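Local coordinates for carbamate kinase (Aeropyrum pernix, PDB 2E9Y), which probably catalyses, as a carbamate kinase of the amino acid kinase family, the reversible transfer of a phosphate group between ATP and carbamate, at residues 163-168 against 211-215; 258-262 against 283-287. One frame throughout, in Å; residues are numbered along the deposited sequence.

Contact 1: 163-168 against 211-215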
ATOM      1  N   ARG A 163      -9.963 -22.032   5.328  1.00 17.61           N
ATOM      2  CA  ARG A 163      -9.983 -21.225   6.535  1.00 17.37           C
ATOM      3  C   ARG A 163     -11.077 -20.210   6.273  1.00 16.90           C
ATOM      4  O   ARG A 163     -11.153 -19.657   5.179  1.00 17.10           O
ATOM      5  CB  ARG A 163      -8.670 -20.472   6.749  1.00 17.71           C
ATOM      6  CG  ARG A 163      -8.716 -19.585   7.997  1.00 19.65           C
ATOM      7  CD  ARG A 163      -7.642 -18.506   8.016  1.00 24.02           C
ATOM      8  NE  ARG A 163      -7.701 -17.743   9.262  1.00 23.94           N
ATOM      9  CZ  ARG A 163      -6.918 -16.709   9.559  1.00 26.33           C
ATOM     10  NH1 ARG A 163      -5.998 -16.291   8.698  1.00 25.92           N
ATOM     11  NH2 ARG A 163      -7.052 -16.097  10.729  1.00 26.76           N
ATOM     12  N   VAL A 164     -11.939 -19.982   7.256  1.00 16.48           N
ATOM     13  CA  VAL A 164     -12.998 -18.997   7.105  1.00 17.07           C
ATOM     14  C   VAL A 164     -12.746 -17.914   8.147  1.00 16.42           C
ATOM     15  O   VAL A 164     -12.348 -18.206   9.272  1.00 17.68           O
ATOM     16  CB  VAL A 164     -14.410 -19.616   7.315  1.00 18.73           C
ATOM     17  CG1 VAL A 164     -14.805 -20.445   6.092  1.00 18.52           C
ATOM     18  CG2 VAL A 164     -14.422 -20.480   8.561  1.00 18.54           C
ATOM     19  N   VAL A 165     -12.957 -16.663   7.757  1.00 17.04           N
ATOM     20  CA  VAL A 165     -12.749 -15.540   8.657  1.00 16.65           C
ATOM     21  C   VAL A 165     -14.008 -14.690   8.704  1.00 17.48           C
ATOM     22  O   VAL A 165     -14.858 -14.768   7.815  1.00 16.86           O
ATOM     23  CB  VAL A 165     -11.565 -14.649   8.199  1.00 16.26           C
ATOM     24  CG1 VAL A 165     -10.273 -15.451   8.204  1.00 18.26           C
ATOM     25  CG2 VAL A 165     -11.845 -14.083   6.824  1.00 14.43           C
ATOM     26  N   PRO A 166     -14.150 -13.876   9.761  1.00 17.50           N
ATOM     27  CA  PRO A 166     -15.312 -13.002   9.935  1.00 19.39           C
ATOM     28  C   PRO A 166     -15.450 -11.926   8.860  1.00 18.59           C
ATOM     29  O   PRO A 166     -14.458 -11.422   8.335  1.00 17.73           O
ATOM     30  CB  PRO A 166     -15.069 -12.366  11.304  1.00 18.61           C
ATOM     31  CG  PRO A 166     -14.240 -13.374  12.025  1.00 20.12           C
ATOM     32  CD  PRO A 166     -13.283 -13.834  10.953  1.00 18.17           C
ATOM     33  N   SER A 167     -16.692 -11.577   8.551  1.00 18.96           N
ATOM     34  CA  SER A 167     -16.979 -10.514   7.592  1.00 19.30           C
ATOM     35  C   SER A 167     -17.984  -9.610   8.295  1.00 17.60           C
ATOM     36  O   SER A 167     -19.161  -9.579   7.944  1.00 20.14           O
ATOM     37  CB  SER A 167     -17.584 -11.069   6.303  1.00 22.65           C
ATOM     38  OG  SER A 167     -17.862 -10.006   5.398  1.00 24.84           O
ATOM     39  N   PRO A 168     -17.525  -8.876   9.319  1.00 18.27           N
ATOM     40  CA  PRO A 168     -18.350  -7.958  10.112  1.00 18.24           C
ATOM     41  C   PRO A 168     -18.818  -6.751   9.318  1.00 19.49           C
ATOM     42  O   PRO A 168     -18.204  -6.378   8.318  1.00 19.78           O
ATOM     43  CB  PRO A 168     -17.426  -7.569  11.258  1.00 17.48           C
ATOM     44  CG  PRO A 168     -16.080  -7.597  10.623  1.00 20.50           C
ATOM     45  CD  PRO A 168     -16.125  -8.855   9.784  1.00 17.50           C
ATOM     46  N   GLU A 211      -8.080  -9.964  11.987  1.00 19.70           N
ATOM     47  CA  GLU A 211      -8.136 -10.784  10.786  1.00 21.53           C
ATOM     48  C   GLU A 211      -9.585 -11.019  10.416  1.00 20.66           C
ATOM     49  O   GLU A 211     -10.273 -11.848  11.010  1.00 23.64           O
ATOM     50  CB  GLU A 211      -7.411 -12.115  10.990  1.00 23.82           C
ATOM     51  CG  GLU A 211      -5.897 -12.001  10.883  1.00 24.53           C
ATOM     52  CD  GLU A 211      -5.228 -13.349  10.732  1.00 26.40           C
ATOM     53  OE1 GLU A 211      -5.259 -14.136  11.702  1.00 28.53           O
ATOM     54  OE2 GLU A 211      -4.682 -13.624   9.642  1.00 23.48           O
ATOM     55  N   ALA A 212     -10.047 -10.252   9.440  1.00 19.67           N
ATOM     56  CA  ALA A 212     -11.415 -10.341   8.964  1.00 17.80           C
ATOM     57  C   ALA A 212     -11.477  -9.581   7.655  1.00 17.85           C
ATOM     58  O   ALA A 212     -10.523  -8.893   7.283  1.00 18.69           O
ATOM     59  CB  ALA A 212     -12.364  -9.704   9.980  1.00 19.18           C
ATOM     60  N   VAL A 213     -12.586  -9.720   6.944  1.00 17.53           N
ATOM     61  CA  VAL A 213     -12.766  -8.990   5.701  1.00 18.62           C
ATOM     62  C   VAL A 213     -14.045  -8.178   5.846  1.00 20.18           C
ATOM     63  O   VAL A 213     -14.916  -8.512   6.650  1.00 23.88           O
ATOM     64  CB  VAL A 213     -12.875  -9.929   4.481  1.00 19.24           C
ATOM     65  CG1 VAL A 213     -11.566 -10.680   4.296  1.00 19.85           C
ATOM     66  CG2 VAL A 213     -14.028 -10.901   4.660  1.00 21.95           C
ATOM     67  N   VAL A 214     -14.142  -7.092   5.092  1.00 17.26           N
ATOM     68  CA  VAL A 214     -15.328  -6.247   5.136  1.00 15.08           C
ATOM     69  C   VAL A 214     -15.866  -6.147   3.716  1.00 15.36           C
ATOM     70  O   VAL A 214     -15.097  -5.946   2.778  1.00 16.52           O
ATOM     71  CB  VAL A 214     -14.977  -4.841   5.673  1.00 16.27           C
ATOM     72  CG1 VAL A 214     -16.189  -3.924   5.606  1.00 14.87           C
ATOM     73  CG2 VAL A 214     -14.468  -4.959   7.102  1.00 18.89           C
ATOM     74  N   ASP A 215     -17.179  -6.309   3.557  1.00 14.25           N
ATOM     75  CA  ASP A 215     -17.801  -6.231   2.240  1.00 15.23           C
ATOM     76  C   ASP A 215     -17.501  -4.860   1.631  1.00 15.19           C
ATOM     77  O   ASP A 215     -17.792  -3.823   2.236  1.00 15.77           O
ATOM     78  CB  ASP A 215     -19.314  -6.423   2.359  1.00 17.82           C
ATOM     79  CG  ASP A 215     -19.997  -6.479   1.015  1.00 20.17           C
ATOM     80  OD1 ASP A 215     -20.275  -5.404   0.446  1.00 18.73           O
ATOM     81  OD2 ASP A 215     -20.247  -7.600   0.524  1.00 21.16           O
TER
HETATM   82  O   HOH W   1     -18.865  -6.691   5.786  1.00 22.18           O
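The guanidinium of Arg163 presents its edge to the carboxylate of Glu211, while CG1 of Val165 lies 3.6 Å above one guanidinium face, displaced toward the border of the group; Trp151 adds a cation-pi contact to the same cation. This end-on, two-nitrogen salt bridge ties strand 161-165, which pairs with the three other strands of the small antiparallel sheet (131-133, 136-137, 152-155), to the loop that leads into helix 216-226 of the amino acid kinase fold. NH2 of Arg163 reaches OE1 of Glu211 at 2.8 Å and NH1 reaches OE2 at 3.1 Å, both bonds fairly straight. Both oxygens lie close to the guanidinium plane, yet the nitrogens come from above the carboxylate plane, in keeping with the 62° between the two planes. With CG anti to the backbone N (chi1 178°) and the chain extended to NE, the arginine reaches across to a glutamate that crosses it at about a right angle. A second donor, Leu78 N, holds OE2 of Glu211, which should limit rotation of the carboxylate.

Further along, the backbones join directly. Val213 N donates to Pro166 O at 2.9 Å, and the donor lies nearly along the C=O axis (166°). CA of Ser167 makes a CA-H...O contact of 3.0 Å with Val213 O. Apolar groups fill in beside these: CB of Ala212 packs against CB of Pro166 and CD of Pro168, and CG2 of Val165 faces CG1 of Val213. Asp215 is the N-cap of helix 216-226, its OD1 accepting from Leu218 N. Its own backbone N is tied back to the other segment through one water, which accepts from Asp215 N at 2.8 Å and donates to Pro168 O at 2.6 Å.

Contact 2: 258-262 against 283-287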
ATOM      1  N   ALA A 258     -36.304   2.212  -2.325  1.00 26.45           N
ATOM      2  CA  ALA A 258     -35.511   1.437  -1.381  1.00 27.20           C
ATOM      3  C   ALA A 258     -36.407   0.559  -0.519  1.00 27.04           C
ATOM      4  O   ALA A 258     -36.052  -0.576  -0.203  1.00 27.04           O
ATOM      5  CB  ALA A 258     -34.685   2.370  -0.498  1.00 26.02           C
ATOM      6  N   SER A 259     -37.570   1.083  -0.141  1.00 27.51           N
ATOM      7  CA  SER A 259     -38.509   0.336   0.689  1.00 26.79           C
ATOM      8  C   SER A 259     -38.987  -0.924  -0.024  1.00 26.42           C
ATOM      9  O   SER A 259     -39.209  -1.958   0.604  1.00 26.53           O
ATOM     10  CB  SER A 259     -39.717   1.207   1.050  1.00 26.57           C
ATOM     11  OG  SER A 259     -40.439   1.578  -0.109  1.00 26.95           O
ATOM     12  N   GLU A 260     -39.149  -0.834  -1.337  1.00 27.00           N
ATOM     13  CA  GLU A 260     -39.592  -1.984  -2.112  1.00 27.23           C
ATOM     14  C   GLU A 260     -38.475  -3.010  -2.257  1.00 26.78           C
ATOM     15  O   GLU A 260     -38.710  -4.210  -2.137  1.00 26.01           O
ATOM     16  CB  GLU A 260     -40.086  -1.539  -3.487  1.00 29.07           C
ATOM     17  CG  GLU A 260     -41.451  -0.881  -3.433  1.00 29.60           C
ATOM     18  CD  GLU A 260     -42.531  -1.839  -2.960  1.00 30.86           C
ATOM     19  OE1 GLU A 260     -42.908  -2.747  -3.731  1.00 30.06           O
ATOM     20  OE2 GLU A 260     -42.994  -1.690  -1.810  1.00 32.10           O
ATOM     21  N   LEU A 261     -37.256  -2.541  -2.513  1.00 25.73           N
ATOM     22  CA  LEU A 261     -36.132  -3.457  -2.656  1.00 25.27           C
ATOM     23  C   LEU A 261     -35.846  -4.161  -1.337  1.00 26.20           C
ATOM     24  O   LEU A 261     -35.433  -5.322  -1.321  1.00 25.26           O
ATOM     25  CB  LEU A 261     -34.875  -2.717  -3.125  1.00 26.06           C
ATOM     26  CG  LEU A 261     -34.849  -2.238  -4.578  1.00 27.67           C
ATOM     27  CD1 LEU A 261     -33.467  -1.697  -4.900  1.00 26.83           C
ATOM     28  CD2 LEU A 261     -35.193  -3.387  -5.515  1.00 28.96           C
ATOM     29  N   LYS A 262     -36.075  -3.458  -0.230  1.00 25.90           N
ATOM     30  CA  LYS A 262     -35.837  -4.017   1.096  1.00 27.64           C
ATOM     31  C   LYS A 262     -36.723  -5.238   1.336  1.00 28.32           C
ATOM     32  O   LYS A 262     -36.321  -6.179   2.019  1.00 28.49           O
ATOM     33  CB  LYS A 262     -36.100  -2.954   2.167  1.00 29.33           C
ATOM     34  CG  LYS A 262     -35.410  -3.223   3.488  1.00 31.67           C
ATOM     35  CD  LYS A 262     -35.442  -1.994   4.387  1.00 34.28           C
ATOM     36  CE  LYS A 262     -34.461  -2.134   5.539  1.00 36.22           C
ATOM     37  NZ  LYS A 262     -34.369  -0.894   6.353  1.00 37.39           N
ATOM     38  N   ILE A 283     -29.608   0.549  -0.504  1.00 19.92           N
ATOM     39  CA  ILE A 283     -30.708   0.911   0.388  1.00 20.72           C
ATOM     40  C   ILE A 283     -30.203   1.724   1.577  1.00 21.74           C
ATOM     41  O   ILE A 283     -30.793   2.745   1.933  1.00 20.01           O
ATOM     42  CB  ILE A 283     -31.434  -0.343   0.924  1.00 20.78           C
ATOM     43  CG1 ILE A 283     -32.183  -1.038  -0.216  1.00 19.55           C
ATOM     44  CG2 ILE A 283     -32.388   0.046   2.042  1.00 21.98           C
ATOM     45  CD1 ILE A 283     -32.779  -2.385   0.159  1.00 23.08           C
ATOM     46  N   SER A 284     -29.108   1.275   2.186  1.00 20.20           N
ATOM     47  CA  SER A 284     -28.544   1.974   3.336  1.00 19.75           C
ATOM     48  C   SER A 284     -28.195   3.421   3.001  1.00 19.84           C
ATOM     49  O   SER A 284     -28.442   4.330   3.795  1.00 19.43           O
ATOM     50  CB  SER A 284     -27.296   1.243   3.838  1.00 21.14           C
ATOM     51  OG  SER A 284     -26.715   1.912   4.943  0.50 20.77           O
ATOM     52  N   PHE A 285     -27.624   3.633   1.821  1.00 18.90           N
ATOM     53  CA  PHE A 285     -27.246   4.975   1.401  1.00 19.06           C
ATOM     54  C   PHE A 285     -28.483   5.861   1.308  1.00 20.75           C
ATOM     55  O   PHE A 285     -28.495   6.980   1.814  1.00 19.82           O
ATOM     56  CB  PHE A 285     -26.544   4.935   0.043  1.00 17.82           C
ATOM     57  CG  PHE A 285     -26.082   6.281  -0.436  1.00 18.74           C
ATOM     58  CD1 PHE A 285     -25.018   6.926   0.188  1.00 16.65           C
ATOM     59  CD2 PHE A 285     -26.724   6.917  -1.494  1.00 18.95           C
ATOM     60  CE1 PHE A 285     -24.599   8.182  -0.229  1.00 19.52           C
ATOM     61  CE2 PHE A 285     -26.314   8.177  -1.922  1.00 20.66           C
ATOM     62  CZ  PHE A 285     -25.251   8.812  -1.292  1.00 18.80           C
ATOM     63  N   VAL A 286     -29.525   5.358   0.653  1.00 19.80           N
ATOM     64  CA  VAL A 286     -30.754   6.127   0.515  1.00 21.05           C
ATOM     65  C   VAL A 286     -31.365   6.457   1.881  1.00 21.92           C
ATOM     66  O   VAL A 286     -31.768   7.596   2.128  1.00 23.07           O
ATOM     67  CB  VAL A 286     -31.799   5.368  -0.339  1.00 20.31           C
ATOM     68  CG1 VAL A 286     -33.102   6.153  -0.383  1.00 21.41           C
ATOM     69  CG2 VAL A 286     -31.269   5.170  -1.754  1.00 20.58           C
ATOM     70  N   GLU A 287     -31.420   5.470   2.772  1.00 21.31           N
ATOM     71  CA  GLU A 287     -32.001   5.680   4.096  1.00 21.65           C
ATOM     72  C   GLU A 287     -31.214   6.658   4.962  1.00 23.54           C
ATOM     73  O   GLU A 287     -31.800   7.479   5.669  1.00 22.14           O
ATOM     74  CB  GLU A 287     -32.131   4.350   4.842  1.00 22.74           C
ATOM     75  CG  GLU A 287     -32.962   3.305   4.115  1.00 24.40           C
ATOM     76  CD  GLU A 287     -33.092   2.023   4.908  1.00 26.76           C
ATOM     77  OE1 GLU A 287     -32.082   1.593   5.505  1.00 28.09           O
ATOM     78  OE2 GLU A 287     -34.196   1.442   4.927  1.00 26.33           O
TER
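Ile283 of helix 275-289 reaches the first turn of helix 258-266; the local axes run roughly antiparallel, 10.0 Å apart, with a crossing angle of -144°. From CB of Ile283, the branch methyl CG2 turns to CB of Ala258, 4.1 Å away. CG1, anti to the carbonyl carbon (chi1 -68°), leads the longer arm past Ala258 O, and CD1 at the tip reaches the backbone, 3.5 Å from Lys262 N. That N already donates to Ala258 O, so the methyl lies against a hydrogen-bonded turn; CB of Leu261 and CB of Lys262 are each 3.9 Å from CD1. CB of Ala258 lies between CG2 of Ile283 and CG1 of Val286, the latter also at 4.1 Å.

Lys262 runs extended across Glu287 at about a right angle, and its NZ donates to the syn lone pair of Glu287 OE2 at 2.7 Å, a salt bridge at the exposed margin of the contact.

Both helices pack on strand 311-314, where Val313 touches Ala258, Leu261 and Val286, while Phe285 turns to helix 216-226.

Contacts 1 and 2 follow one another along the chain, contact 1 closing before contact 2 opens. Their centres are 25 Å apart and their nearest atoms about 10 Å, so they do not touch. Helix 216-226 bridges the gap: it starts at contact 1, and its side touches helix 275-289 of contact 2. Contact 1 joins the small antiparallel sheet to the main body, whereas contact 2 pairs two helices beside the main sheet. The centre of contact 1 lies about 13 Å, and that of contact 2 about 19 Å, from the centre of the chain. No residue of either contact is identified as catalytic or ligand-binding.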